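Local structure of glyoxalase-like domain protein (Staphylococcus aureus, 3P8A) at residues A[189-194]-A[248-253]; A[43-48]-A[63-68]; A[151-156]-A[164-169]; A[54-59]-A[92-97]. The protein is of unknown function but carries a glyoxalase-like domain of the VOC family, whose relatives commonly bind small molecules or metal ions within a cupped beta sheet. All coordinates share one frame; numbering follows the deposited sequence.

Contact 1. Residues A[189-194]-A[248-253]; sequences FSIETV and VIIKDA
Ser-190 and Lys-251 form a hydrogen-bonded pair of two antiparallel strands whose axes come within 4.4 Å at 142°, and further along Glu-192 and Thr-193 both face Ile-249 in a classic beta bulge. At the bulge Ile-249 O takes a firm bond from Glu-192 N (2.8 Å, 165°) and a weak one from Thr-193 N, while Ile-249 N returns a nearly straight bond to Thr-193 O. The extra residue turns Glu-192 toward the partner strand: CG stands opposite the backbone N (chi1 -172°), and the extended chain crosses Lys-251 at about a right angle, OE1 lying 3.5 Å from Lys-251 CG. Glu-192 meets the methylenes of Lys-251, whose chain bends at chi3 and chi4 and brings NZ to a water, 2.9 Å from NZ. On the other face, the Phe-189 ring runs alongside Asp-252, its CE1 3.4 Å from OD1, and Phe-189 CB meets Ile-250 CG2 at 3.6 Å. Val-248 CG2 touches both Ile-191 CG2 and Val-194 CG2. Strand 234-239 bonds to 189-194 and strand 266-272 to 248-253, placing the pair inside the second sheet, with Ile-45 and Ile-65 against Phe-189.

Contact 2. Residues A[43-48]-A[63-68]; sequences DVIKLH and GYINEN
Ile-45 and Ile-65 provide the apolar part of the contact: CG2 of Ile-45, anti to the backbone N, meets CD1 of Ile-65 from there at 4.1 Å, and the two side chains slant past each other. The same Ile-45 methyl lies 4.0 Å from Gly-63 CA, and Leu-47 CD2 closes on that CA as well, where there is no side chain. Aromatic contact is slighter. His-48 and Tyr-64 cross at about a right angle, with His-48 CD2 at the edge of the tyrosine ring, 4.1 Å from Tyr-64 CD2. Polar linkage is carried by the backbone and one water. Lys-46 O receives a CA-H...O contact from Gly-63 CA (3.5 Å, 156° at the hydrogen) and a bond from the water at 2.8 Å; the water in turn accepts from Tyr-64 N at 2.7 Å, bridging where no direct hydrogen bond joins the segments. Within 43-48, Lys-46 NZ folds back to Asp-43 O at 2.9 Å. Gln-186 bonds to both Lys-46 N and Tyr-64 O, while Tyr-184 meets both aromatic rings. The contact fastens the loop between strands 24-31 and 48-53 to the end of strand 58-64; Ile-70 of strand 69-75 packs on the isoleucines, and Leu-181 of helix 176-181 on Tyr-64.

Contact 3. Residues A[151-156]-A[164-169]; sequences LLYIMN and PPFFIQ
Tyr-153 and Phe-166 lie side by side and point the same way, an oblique pair with ring planes inclined by 34° and centroids 5.3 Å apart. Phe-166 CB is 3.5 Å from Tyr-153 CD1. Its CG stands between the backbone N and the carbonyl carbon (chi1 63°), which brings the CD2-CE2 edge of the ring toward Leu-151. There Leu-151 CD2 sits in the ring plane, 3.7 Å from Phe-166 CE2, and the same methyl also touches Ile-168 CG1. Phe-167 belongs to the other face: it runs alongside Leu-152, and Ile-154 slants across with CD1 3.9 Å from Phe-167 CE2. Ile-154 CB also reaches Pro-164 CB. The Leu-152 and Phe-167 backbones form an antiparallel hydrogen-bonded pair, with Phe-167 N giving a nearly straight bond to Leu-152 O (3.0 Å, 173°). Where the strands part, a water accepts from Ile-154 N at 2.6 Å and donates to Pro-165 O. This is the end, next to the connecting loop, of the hairpin formed by strands 147-155 and 166-170. Strand 130-139 flanks it beside 151-156 and strand 106-113 beside 164-169; helix 117-125 packs on Leu-152 and Phe-167, and helix 201-212 on Ile-154 and Pro-165.

Contact 4. Residues A[54-59]-A[92-97]; sequences HKYGTF and VAFATQ
Thr-58 OG1, hydrogen-bonded to His-53 ND1, touches Ala-95 CB across the contact at 3.8 Å, and Thr-58 CG2 lies at the same distance from that methyl. Thr-96 OG1 likewise bonds to Gly-90 O, so the buried threonine hydroxyls are satisfied. No hydrogen bond joins the two segments directly; the Tyr-56 side chain carries the contact by packing along the segment 93-96, helical in its backbone angles at 94-96. Its CG lies opposite the carbonyl carbon (chi1 -55°), sending the ring over toward the alanines. At the near end Ala-95 CB is 3.6 Å from Tyr-56 CB, and at the far end Ala-93 CB is 3.7 Å from Tyr-56 CZ. Thr-96 CG2 slants in at Tyr-56 CD1 at 4.0 Å. Phe-94 comes obliquely from one side, with planes 75° apart and Tyr-56 CE2 4.3 Å from Phe-94 CE2. Tyr-56 OH makes a weak hydrogen bond to Glu-89 OE2, which also forms a salt bridge with Lys-55 NZ. Between Tyr-56 and Thr-58, Gly-57 takes backbone angles that favour glycine (phi 85°). The contact thus packs the turn between strands 48-53 and 58-64 against the loop preceding helix 97-100. A glycerol, probably from the crystallisation liquor, about 3 Å from the Phe-94 side chain may mark a pocket beside this loop, consistent with the cupped sheet of glyoxalase-like domains.

Overall arrangement
From the N terminus, 43-48 leads into strand 48-53, and contact 2 closes the loop that returns through strand 58-64. Contact 4 starts within that loop, at 54-59, and closes later at 92-97, so contacts 2 and 4 cross and share strand 58-64 while their centres stand about 22 Å apart. Contact 3 follows as a short hairpin in the same eight-stranded sheet; it touches contact 4, where Tyr-153 OH is hydrogen-bonded to Phe-94 N. Contact 1 closes last, within the seven-stranded second sheet, across the chain's centre from contacts 3 and 4. Its Phe-189 and Ile-191 pack on contact 2, tying the second sheet to loops of the first.

Contact 1. Residues A[189-194]-A[248-253]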
loop_
_atom_site.group_PDB
_atom_site.type_symbol
_atom_site.label_atom_id
_atom_site.label_comp_id
_atom_site.label_asym_id
_atom_site.label_seq_id
_atom_site.Cartn_x
_atom_site.Cartn_y
_atom_site.Cartn_z
ATOM N N PHE A 189 -6.929 16.117 -5.130
ATOM C CA PHE A 189 -7.192 14.867 -4.435
ATOM C C PHE A 189 -6.418 14.762 -3.149
ATOM O O PHE A 189 -5.300 15.264 -3.051
ATOM C CB PHE A 189 -6.825 13.668 -5.315
ATOM C CG PHE A 189 -7.507 13.616 -6.653
ATOM C CD1 PHE A 189 -8.895 13.568 -6.743
ATOM C CD2 PHE A 189 -6.763 13.527 -7.821
ATOM C CE1 PHE A 189 -9.522 13.497 -7.984
ATOM C CE2 PHE A 189 -7.392 13.452 -9.064
ATOM C CZ PHE A 189 -8.765 13.456 -9.137
ATOM N N SER A 190 -6.989 14.026 -2.192
ATOM C CA SER A 190 -6.418 13.752 -0.889
ATOM C C SER A 190 -6.985 12.417 -0.394
ATOM O O SER A 190 -8.205 12.276 -0.291
ATOM C CB SER A 190 -6.765 14.880 0.082
ATOM O OG SER A 190 -5.939 14.839 1.234
ATOM N N ILE A 191 -6.114 11.419 -0.148
ATOM C CA ILE A 191 -6.551 10.127 0.389
ATOM C C ILE A 191 -7.043 10.405 1.822
ATOM O O ILE A 191 -6.371 11.107 2.580
ATOM C CB ILE A 191 -5.470 9.014 0.289
ATOM C CG1 ILE A 191 -5.254 8.584 -1.185
ATOM C CG2 ILE A 191 -5.831 7.797 1.157
ATOM C CD1 ILE A 191 -3.916 7.984 -1.510
ATOM N N GLU A 192 -8.241 9.912 2.157
ATOM C CA GLU A 192 -8.853 10.130 3.458
ATOM C C GLU A 192 -8.948 8.847 4.268
ATOM O O GLU A 192 -8.704 8.869 5.477
ATOM C CB GLU A 192 -10.253 10.726 3.246
ATOM C CG GLU A 192 -10.961 11.182 4.510
ATOM C CD GLU A 192 -12.394 11.631 4.321
ATOM O OE1 GLU A 192 -12.939 11.479 3.202
ATOM O OE2 GLU A 192 -12.980 12.130 5.308
ATOM N N THR A 193 -9.373 7.738 3.622
ATOM C CA THR A 193 -9.609 6.475 4.306
ATOM C C THR A 193 -9.276 5.307 3.419
ATOM O O THR A 193 -9.496 5.348 2.211
ATOM C CB THR A 193 -11.099 6.390 4.746
ATOM O OG1 THR A 193 -11.443 7.554 5.482
ATOM C CG2 THR A 193 -11.414 5.155 5.604
ATOM N N VAL A 194 -8.810 4.245 4.049
ATOM C CA VAL A 194 -8.540 2.957 3.442
ATOM C C VAL A 194 -9.451 1.996 4.179
ATOM O O VAL A 194 -9.434 1.932 5.427
ATOM C CB VAL A 194 -7.041 2.539 3.484
ATOM C CG1 VAL A 194 -6.855 1.095 2.992
ATOM C CG2 VAL A 194 -6.217 3.475 2.628
ATOM N N VAL A 248 -10.720 2.711 -1.260
ATOM C CA VAL A 248 -9.996 3.910 -0.842
ATOM C C VAL A 248 -10.963 5.094 -1.028
ATOM O O VAL A 248 -11.715 5.137 -2.016
ATOM C CB VAL A 248 -8.608 4.059 -1.560
ATOM C CG1 VAL A 248 -8.744 4.403 -3.050
ATOM C CG2 VAL A 248 -7.708 5.070 -0.846
ATOM N N ILE A 249 -11.009 6.003 -0.043
ATOM C CA ILE A 249 -11.870 7.187 -0.086
ATOM C C ILE A 249 -10.965 8.361 -0.336
ATOM O O ILE A 249 -10.032 8.583 0.427
ATOM C CB ILE A 249 -12.777 7.376 1.167
ATOM C CG1 ILE A 249 -13.622 6.101 1.440
ATOM C CG2 ILE A 249 -13.673 8.627 1.014
ATOM C CD1 ILE A 249 -14.408 6.135 2.762
ATOM N N ILE A 250 -11.201 9.058 -1.445
ATOM C CA ILE A 250 -10.385 10.184 -1.903
ATOM C C ILE A 250 -11.220 11.431 -1.920
ATOM O O ILE A 250 -12.235 11.487 -2.610
ATOM C CB ILE A 250 -9.698 9.939 -3.281
ATOM C CG1 ILE A 250 -8.907 8.609 -3.298
ATOM C CG2 ILE A 250 -8.727 11.102 -3.598
ATOM C CD1 ILE A 250 -8.584 8.066 -4.753
ATOM N N LYS A 251 -10.795 12.436 -1.165
ATOM C CA LYS A 251 -11.473 13.720 -1.146
ATOM C C LYS A 251 -11.096 14.407 -2.462
ATOM O O LYS A 251 -9.927 14.377 -2.858
ATOM C CB LYS A 251 -11.017 14.546 0.063
ATOM C CG LYS A 251 -11.745 14.195 1.352
ATOM C CD LYS A 251 -11.371 15.169 2.481
ATOM C CE LYS A 251 -10.331 14.655 3.463
ATOM N NZ LYS A 251 -8.972 14.512 2.865
ATOM N N ASP A 252 -12.089 14.919 -3.185
ATOM C CA ASP A 252 -11.870 15.576 -4.475
ATOM C C ASP A 252 -12.395 17.011 -4.396
ATOM O O ASP A 252 -13.606 17.219 -4.318
ATOM C CB ASP A 252 -12.524 14.770 -5.626
ATOM C CG ASP A 252 -12.367 15.332 -7.037
ATOM O OD1 ASP A 252 -11.476 16.191 -7.246
ATOM O OD2 ASP A 252 -13.102 14.875 -7.945
ATOM N N ALA A 253 -11.469 17.997 -4.394
ATOM C CA ALA A 253 -11.769 19.434 -4.312
ATOM C C ALA A 253 -12.647 19.940 -5.468
ATOM O O ALA A 253 -13.383 20.914 -5.284
ATOM C CB ALA A 253 -10.477 20.235 -4.240
HETATM O O HOH W 1 -7.170 13.442 4.849
#

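Contact 2. Residues A[43-48]-A[63-68]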
loop_
_atom_site.group_PDB
_atom_site.type_symbol
_atom_site.label_atom_id
_atom_site.label_comp_id
_atom_site.label_asym_id
_atom_site.label_seq_id
_atom_site.Cartn_x
_atom_site.Cartn_y
_atom_site.Cartn_z
ATOM N N ASP A 43 -9.576 9.751 -17.306
ATOM C CA ASP A 43 -8.282 10.228 -16.792
ATOM C C ASP A 43 -8.438 10.995 -15.469
ATOM O O ASP A 43 -7.697 11.949 -15.235
ATOM C CB ASP A 43 -7.527 11.067 -17.863
ATOM C CG ASP A 43 -7.042 10.269 -19.063
ATOM O OD1 ASP A 43 -5.860 9.856 -19.066
ATOM O OD2 ASP A 43 -7.841 10.066 -20.004
ATOM N N VAL A 44 -9.412 10.583 -14.611
ATOM C CA VAL A 44 -9.721 11.239 -13.321
ATOM C C VAL A 44 -8.427 11.369 -12.494
ATOM O O VAL A 44 -8.111 12.454 -12.019
ATOM C CB VAL A 44 -10.854 10.549 -12.500
ATOM C CG1 VAL A 44 -12.255 11.030 -12.889
ATOM C CG2 VAL A 44 -10.736 9.031 -12.522
ATOM N N ILE A 45 -7.649 10.276 -12.409
ATOM C CA ILE A 45 -6.343 10.255 -11.753
ATOM C C ILE A 45 -5.340 10.051 -12.866
ATOM O O ILE A 45 -5.410 9.054 -13.586
ATOM C CB ILE A 45 -6.200 9.175 -10.640
ATOM C CG1 ILE A 45 -7.112 9.485 -9.449
ATOM C CG2 ILE A 45 -4.708 9.016 -10.186
ATOM C CD1 ILE A 45 -7.472 8.277 -8.606
ATOM N N LYS A 46 -4.403 10.998 -12.998
ATOM C CA LYS A 46 -3.358 10.911 -14.004
ATOM C C LYS A 46 -2.305 9.890 -13.566
ATOM O O LYS A 46 -2.026 9.742 -12.376
ATOM C CB LYS A 46 -2.733 12.304 -14.262
ATOM C CG LYS A 46 -3.428 13.091 -15.381
ATOM C CD LYS A 46 -4.703 13.792 -14.905
ATOM C CE LYS A 46 -5.548 14.337 -16.027
ATOM N NZ LYS A 46 -6.899 14.725 -15.546
ATOM N N LEU A 47 -1.744 9.190 -14.539
ATOM C CA LEU A 47 -0.745 8.159 -14.332
ATOM C C LEU A 47 0.550 8.507 -15.015
ATOM O O LEU A 47 0.557 9.173 -16.051
ATOM C CB LEU A 47 -1.249 6.792 -14.847
ATOM C CG LEU A 47 -2.596 6.295 -14.329
ATOM C CD1 LEU A 47 -2.974 4.986 -14.990
ATOM C CD2 LEU A 47 -2.589 6.114 -12.820
ATOM N N HIS A 48 1.649 8.053 -14.407
ATOM C CA HIS A 48 3.019 8.228 -14.889
ATOM C C HIS A 48 3.679 6.854 -14.832
ATOM O O HIS A 48 3.555 6.158 -13.818
ATOM C CB HIS A 48 3.779 9.252 -14.020
ATOM C CG HIS A 48 3.169 10.621 -14.086
ATOM N ND1 HIS A 48 3.368 11.456 -15.185
ATOM C CD2 HIS A 48 2.338 11.238 -13.220
ATOM C CE1 HIS A 48 2.675 12.554 -14.929
ATOM N NE2 HIS A 48 2.026 12.460 -13.767
ATOM N N GLY A 63 0.064 6.832 -9.739
ATOM C CA GLY A 63 -0.935 7.873 -9.585
ATOM C C GLY A 63 -0.561 8.704 -8.373
ATOM O O GLY A 63 -0.913 8.354 -7.241
ATOM N N TYR A 64 0.218 9.788 -8.591
ATOM C CA TYR A 64 0.640 10.660 -7.497
ATOM C C TYR A 64 -0.513 11.522 -7.019
ATOM O O TYR A 64 -1.134 12.231 -7.808
ATOM C CB TYR A 64 1.848 11.529 -7.902
ATOM C CG TYR A 64 3.118 10.748 -8.133
ATOM C CD1 TYR A 64 3.889 10.302 -7.067
ATOM C CD2 TYR A 64 3.577 10.493 -9.422
ATOM C CE1 TYR A 64 5.081 9.607 -7.276
ATOM C CE2 TYR A 64 4.767 9.803 -9.644
ATOM C CZ TYR A 64 5.517 9.363 -8.566
ATOM O OH TYR A 64 6.698 8.685 -8.772
ATOM N N ILE A 65 -0.807 11.441 -5.723
ATOM C CA ILE A 65 -1.887 12.209 -5.114
ATOM C C ILE A 65 -1.271 13.421 -4.411
ATOM O O ILE A 65 -1.086 14.454 -5.055
ATOM C CB ILE A 65 -2.807 11.309 -4.220
ATOM C CG1 ILE A 65 -3.295 10.058 -4.967
ATOM C CG2 ILE A 65 -3.983 12.094 -3.644
ATOM C CD1 ILE A 65 -4.135 10.339 -6.339
ATOM N N ASN A 66 -0.908 13.291 -3.126
ATOM C CA ASN A 66 -0.317 14.388 -2.348
ATOM C C ASN A 66 0.535 13.807 -1.219
ATOM O O ASN A 66 0.002 13.400 -0.178
ATOM C CB ASN A 66 -1.430 15.326 -1.826
ATOM C CG ASN A 66 -0.955 16.661 -1.272
ATOM O OD1 ASN A 66 0.245 16.965 -1.193
ATOM N ND2 ASN A 66 -1.904 17.491 -0.865
ATOM N N GLU A 67 1.860 13.696 -1.474
ATOM C CA GLU A 67 2.868 13.135 -0.564
ATOM C C GLU A 67 2.619 11.622 -0.314
ATOM O O GLU A 67 3.209 10.999 0.581
ATOM C CB GLU A 67 3.009 13.971 0.735
ATOM C CG GLU A 67 3.556 15.365 0.481
ATOM C CD GLU A 67 3.437 16.330 1.642
ATOM O OE1 GLU A 67 2.546 17.211 1.597
ATOM O OE2 GLU A 67 4.244 16.217 2.592
ATOM N N ASN A 68 1.755 11.041 -1.164
ATOM C CA ASN A 68 1.392 9.624 -1.200
ATOM C C ASN A 68 0.890 9.313 -2.607
ATOM O O ASN A 68 0.681 10.229 -3.401
ATOM C CB ASN A 68 0.378 9.244 -0.101
ATOM C CG ASN A 68 -0.770 10.200 0.077
ATOM O OD1 ASN A 68 -1.045 10.681 1.190
ATOM N ND2 ASN A 68 -1.463 10.501 -1.004
HETATM O O HOH W 2 0.202 10.792 -11.069
#

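Contact 3. Residues A[151-156]-A[164-169]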
loop_
_atom_site.group_PDB
_atom_site.type_symbol
_atom_site.label_atom_id
_atom_site.label_comp_id
_atom_site.label_asym_id
_atom_site.label_seq_id
_atom_site.Cartn_x
_atom_site.Cartn_y
_atom_site.Cartn_z
ATOM N N LEU A 151 12.750 -1.880 1.999
ATOM C CA LEU A 151 11.474 -2.389 2.493
ATOM C C LEU A 151 11.713 -3.282 3.714
ATOM O O LEU A 151 12.750 -3.931 3.814
ATOM C CB LEU A 151 10.726 -3.183 1.415
ATOM C CG LEU A 151 10.365 -2.430 0.128
ATOM C CD1 LEU A 151 9.634 -3.328 -0.806
ATOM C CD2 LEU A 151 9.507 -1.209 0.408
ATOM N N LEU A 152 10.760 -3.311 4.638
ATOM C CA LEU A 152 10.810 -4.172 5.818
ATOM C C LEU A 152 9.425 -4.785 5.927
ATOM O O LEU A 152 8.418 -4.084 5.776
ATOM C CB LEU A 152 11.168 -3.374 7.075
ATOM C CG LEU A 152 11.252 -4.150 8.408
ATOM C CD1 LEU A 152 12.525 -4.987 8.495
ATOM C CD2 LEU A 152 11.150 -3.195 9.564
ATOM N N TYR A 153 9.380 -6.099 6.100
ATOM C CA TYR A 153 8.130 -6.826 6.180
ATOM C C TYR A 153 7.917 -7.450 7.525
ATOM O O TYR A 153 8.880 -7.884 8.164
ATOM C CB TYR A 153 8.110 -7.932 5.147
ATOM C CG TYR A 153 8.174 -7.427 3.722
ATOM C CD1 TYR A 153 7.023 -7.019 3.056
ATOM C CD2 TYR A 153 9.366 -7.455 3.006
ATOM C CE1 TYR A 153 7.066 -6.578 1.738
ATOM C CE2 TYR A 153 9.414 -7.055 1.669
ATOM C CZ TYR A 153 8.262 -6.598 1.048
ATOM O OH TYR A 153 8.274 -6.235 -0.265
ATOM N N ILE A 154 6.650 -7.571 7.916
ATOM C CA ILE A 154 6.273 -8.286 9.128
ATOM C C ILE A 154 5.987 -9.729 8.731
ATOM O O ILE A 154 5.258 -9.974 7.776
ATOM C CB ILE A 154 5.061 -7.617 9.812
ATOM C CG1 ILE A 154 5.468 -6.247 10.392
ATOM C CG2 ILE A 154 4.454 -8.546 10.899
ATOM C CD1 ILE A 154 4.307 -5.370 10.754
HETATM N N MSE A 155 6.569 -10.691 9.457
HETATM C CA MSE A 155 6.291 -12.099 9.214
HETATM C C MSE A 155 5.533 -12.708 10.417
HETATM O O MSE A 155 6.138 -13.204 11.377
HETATM C CB MSE A 155 7.564 -12.866 8.872
HETATM C CG MSE A 155 7.292 -14.067 8.023
HETATM SE SE MSE A 155 8.393 -15.511 8.603
HETATM C CE MSE A 155 7.154 -16.227 9.951
ATOM N N ASN A 156 4.207 -12.616 10.375
ATOM C CA ASN A 156 3.355 -13.128 11.440
ATOM C C ASN A 156 3.337 -14.659 11.458
ATOM O O ASN A 156 2.987 -15.279 10.449
ATOM C CB ASN A 156 1.944 -12.542 11.344
ATOM C CG ASN A 156 1.052 -12.794 12.541
ATOM O OD1 ASN A 156 -0.169 -12.661 12.457
ATOM N ND2 ASN A 156 1.626 -13.150 13.680
ATOM N N PRO A 164 -0.167 -8.176 6.096
ATOM C CA PRO A 164 0.296 -7.036 6.884
ATOM C C PRO A 164 0.857 -5.903 6.037
ATOM O O PRO A 164 1.686 -6.149 5.154
ATOM C CB PRO A 164 1.422 -7.642 7.760
ATOM C CG PRO A 164 1.077 -9.091 7.862
ATOM C CD PRO A 164 0.562 -9.410 6.475
ATOM N N PRO A 165 0.478 -4.649 6.346
ATOM C CA PRO A 165 1.127 -3.501 5.690
ATOM C C PRO A 165 2.643 -3.582 5.923
ATOM O O PRO A 165 3.092 -4.151 6.928
ATOM C CB PRO A 165 0.549 -2.293 6.437
ATOM C CG PRO A 165 -0.757 -2.766 6.949
ATOM C CD PRO A 165 -0.518 -4.196 7.342
ATOM N N PHE A 166 3.424 -3.051 4.981
ATOM C CA PHE A 166 4.878 -3.110 5.049
ATOM C C PHE A 166 5.464 -1.710 5.093
ATOM O O PHE A 166 4.725 -0.733 4.963
ATOM C CB PHE A 166 5.461 -3.980 3.920
ATOM C CG PHE A 166 5.202 -3.466 2.526
ATOM C CD1 PHE A 166 4.003 -3.737 1.880
ATOM C CD2 PHE A 166 6.175 -2.746 1.840
ATOM C CE1 PHE A 166 3.774 -3.274 0.586
ATOM C CE2 PHE A 166 5.948 -2.298 0.540
ATOM C CZ PHE A 166 4.754 -2.571 -0.082
ATOM N N PHE A 167 6.775 -1.616 5.363
ATOM C CA PHE A 167 7.436 -0.336 5.581
ATOM C C PHE A 167 8.387 0.021 4.464
ATOM O O PHE A 167 9.009 -0.856 3.878
ATOM C CB PHE A 167 8.229 -0.392 6.911
ATOM C CG PHE A 167 7.416 -0.763 8.135
ATOM C CD1 PHE A 167 6.812 0.217 8.912
ATOM C CD2 PHE A 167 7.317 -2.090 8.549
ATOM C CE1 PHE A 167 6.070 -0.125 10.053
ATOM C CE2 PHE A 167 6.566 -2.431 9.678
ATOM C CZ PHE A 167 5.980 -1.434 10.446
ATOM N N ILE A 168 8.530 1.314 4.216
ATOM C CA ILE A 168 9.422 1.845 3.215
ATOM C C ILE A 168 10.254 2.994 3.780
ATOM O O ILE A 168 9.745 3.871 4.474
ATOM C CB ILE A 168 8.677 2.281 1.895
ATOM C CG1 ILE A 168 9.680 2.538 0.727
ATOM C CG2 ILE A 168 7.728 3.506 2.113
ATOM C CD1 ILE A 168 9.000 2.488 -0.705
ATOM N N GLN A 169 11.524 2.996 3.414
ATOM C CA GLN A 169 12.433 4.094 3.690
ATOM C C GLN A 169 13.103 4.410 2.355
ATOM O O GLN A 169 13.859 3.597 1.814
ATOM C CB GLN A 169 13.478 3.786 4.771
ATOM C CG GLN A 169 14.201 5.077 5.202
ATOM C CD GLN A 169 15.407 4.827 6.065
ATOM O OE1 GLN A 169 15.339 4.167 7.103
ATOM N NE2 GLN A 169 16.516 5.420 5.688
HETATM O O HOH W 3 4.815 -6.513 6.340
#

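Contact 4. Residues A[54-59]-A[92-97]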
loop_
_atom_site.group_PDB
_atom_site.type_symbol
_atom_site.label_atom_id
_atom_site.label_comp_id
_atom_site.label_asym_id
_atom_site.label_seq_id
_atom_site.Cartn_x
_atom_site.Cartn_y
_atom_site.Cartn_z
ATOM N N HIS A 54 13.637 -5.531 -10.966
ATOM C CA HIS A 54 14.428 -6.647 -11.497
ATOM C C HIS A 54 14.363 -7.924 -10.697
ATOM O O HIS A 54 14.285 -8.982 -11.299
ATOM C CB HIS A 54 15.885 -6.266 -11.818
ATOM C CG HIS A 54 16.537 -7.266 -12.729
ATOM N ND1 HIS A 54 16.454 -7.146 -14.109
ATOM C CD2 HIS A 54 17.187 -8.420 -12.428
ATOM C CE1 HIS A 54 17.079 -8.210 -14.599
ATOM N NE2 HIS A 54 17.541 -9.003 -13.624
ATOM N N LYS A 55 14.354 -7.829 -9.359
ATOM C CA LYS A 55 14.281 -8.989 -8.460
ATOM C C LYS A 55 13.015 -9.829 -8.652
ATOM O O LYS A 55 13.064 -11.050 -8.481
ATOM C CB LYS A 55 14.276 -8.524 -7.006
ATOM C CG LYS A 55 15.617 -8.114 -6.435
ATOM C CD LYS A 55 15.449 -7.318 -5.131
ATOM C CE LYS A 55 14.862 -8.103 -3.977
ATOM N NZ LYS A 55 15.768 -9.186 -3.497
ATOM N N TYR A 56 11.875 -9.172 -8.966
ATOM C CA TYR A 56 10.573 -9.834 -9.057
ATOM C C TYR A 56 9.964 -10.012 -10.427
ATOM O O TYR A 56 9.122 -10.891 -10.584
ATOM C CB TYR A 56 9.576 -9.145 -8.125
ATOM C CG TYR A 56 10.041 -9.062 -6.686
ATOM C CD1 TYR A 56 10.102 -10.202 -5.884
ATOM C CD2 TYR A 56 10.408 -7.845 -6.122
ATOM C CE1 TYR A 56 10.538 -10.132 -4.562
ATOM C CE2 TYR A 56 10.863 -7.767 -4.806
ATOM C CZ TYR A 56 10.901 -8.908 -4.024
ATOM O OH TYR A 56 11.307 -8.820 -2.720
ATOM N N GLY A 57 10.369 -9.201 -11.401
ATOM C CA GLY A 57 9.833 -9.292 -12.758
ATOM C C GLY A 57 8.539 -8.519 -12.948
ATOM O O GLY A 57 7.777 -8.799 -13.881
ATOM N N THR A 58 8.284 -7.537 -12.053
ATOM C CA THR A 58 7.084 -6.685 -12.038
ATOM C C THR A 58 7.429 -5.281 -12.506
ATOM O O THR A 58 8.606 -4.906 -12.497
ATOM C CB THR A 58 6.446 -6.635 -10.634
ATOM O OG1 THR A 58 7.431 -6.294 -9.648
ATOM C CG2 THR A 58 5.734 -7.918 -10.253
ATOM N N PHE A 59 6.403 -4.507 -12.914
ATOM C CA PHE A 59 6.521 -3.101 -13.323
ATOM C C PHE A 59 5.318 -2.337 -12.829
ATOM O O PHE A 59 4.268 -2.931 -12.573
ATOM C CB PHE A 59 6.668 -2.942 -14.852
ATOM C CG PHE A 59 5.519 -3.465 -15.684
ATOM C CD1 PHE A 59 5.393 -4.825 -15.950
ATOM C CD2 PHE A 59 4.598 -2.592 -16.249
ATOM C CE1 PHE A 59 4.335 -5.305 -16.724
ATOM C CE2 PHE A 59 3.534 -3.072 -17.028
ATOM C CZ PHE A 59 3.413 -4.423 -17.262
ATOM N N VAL A 92 6.668 -13.068 1.940
ATOM C CA VAL A 92 6.236 -11.765 2.468
ATOM C C VAL A 92 6.216 -10.603 1.455
ATOM O O VAL A 92 5.549 -9.601 1.712
ATOM C CB VAL A 92 7.028 -11.343 3.743
ATOM C CG1 VAL A 92 6.855 -12.345 4.876
ATOM C CG2 VAL A 92 8.505 -11.101 3.446
ATOM N N ALA A 93 7.020 -10.683 0.390
ATOM C CA ALA A 93 7.207 -9.564 -0.555
ATOM C C ALA A 93 5.921 -9.026 -1.201
ATOM O O ALA A 93 4.994 -9.799 -1.459
ATOM C CB ALA A 93 8.230 -9.934 -1.617
ATOM N N PHE A 94 5.866 -7.700 -1.453
ATOM C CA PHE A 94 4.690 -7.096 -2.075
ATOM C C PHE A 94 4.391 -7.689 -3.460
ATOM O O PHE A 94 3.235 -7.985 -3.738
ATOM C CB PHE A 94 4.798 -5.559 -2.132
ATOM C CG PHE A 94 5.730 -5.062 -3.205
ATOM C CD1 PHE A 94 5.239 -4.630 -4.427
ATOM C CD2 PHE A 94 7.110 -5.103 -3.023
ATOM C CE1 PHE A 94 6.113 -4.227 -5.444
ATOM C CE2 PHE A 94 7.981 -4.735 -4.049
ATOM C CZ PHE A 94 7.479 -4.284 -5.251
ATOM N N ALA A 95 5.421 -7.887 -4.323
ATOM C CA ALA A 95 5.216 -8.384 -5.695
ATOM C C ALA A 95 4.666 -9.813 -5.793
ATOM O O ALA A 95 3.786 -10.079 -6.594
ATOM C CB ALA A 95 6.503 -8.253 -6.497
ATOM N N THR A 96 5.184 -10.722 -4.970
ATOM C CA THR A 96 4.832 -12.129 -4.940
ATOM C C THR A 96 3.413 -12.381 -4.437
ATOM O O THR A 96 2.886 -13.481 -4.642
ATOM C CB THR A 96 5.936 -12.966 -4.239
ATOM O OG1 THR A 96 6.153 -12.457 -2.931
ATOM C CG2 THR A 96 7.283 -12.942 -4.984
ATOM N N GLN A 97 2.760 -11.350 -3.827
ATOM C CA GLN A 97 1.358 -11.418 -3.383
ATOM C C GLN A 97 0.472 -11.686 -4.580
ATOM O O GLN A 97 -0.551 -12.356 -4.422
ATOM C CB GLN A 97 0.887 -10.102 -2.730
ATOM C CG GLN A 97 1.450 -9.870 -1.350
ATOM C CD GLN A 97 0.780 -8.688 -0.701
ATOM O OE1 GLN A 97 -0.448 -8.640 -0.541
ATOM N NE2 GLN A 97 1.571 -7.724 -0.282
#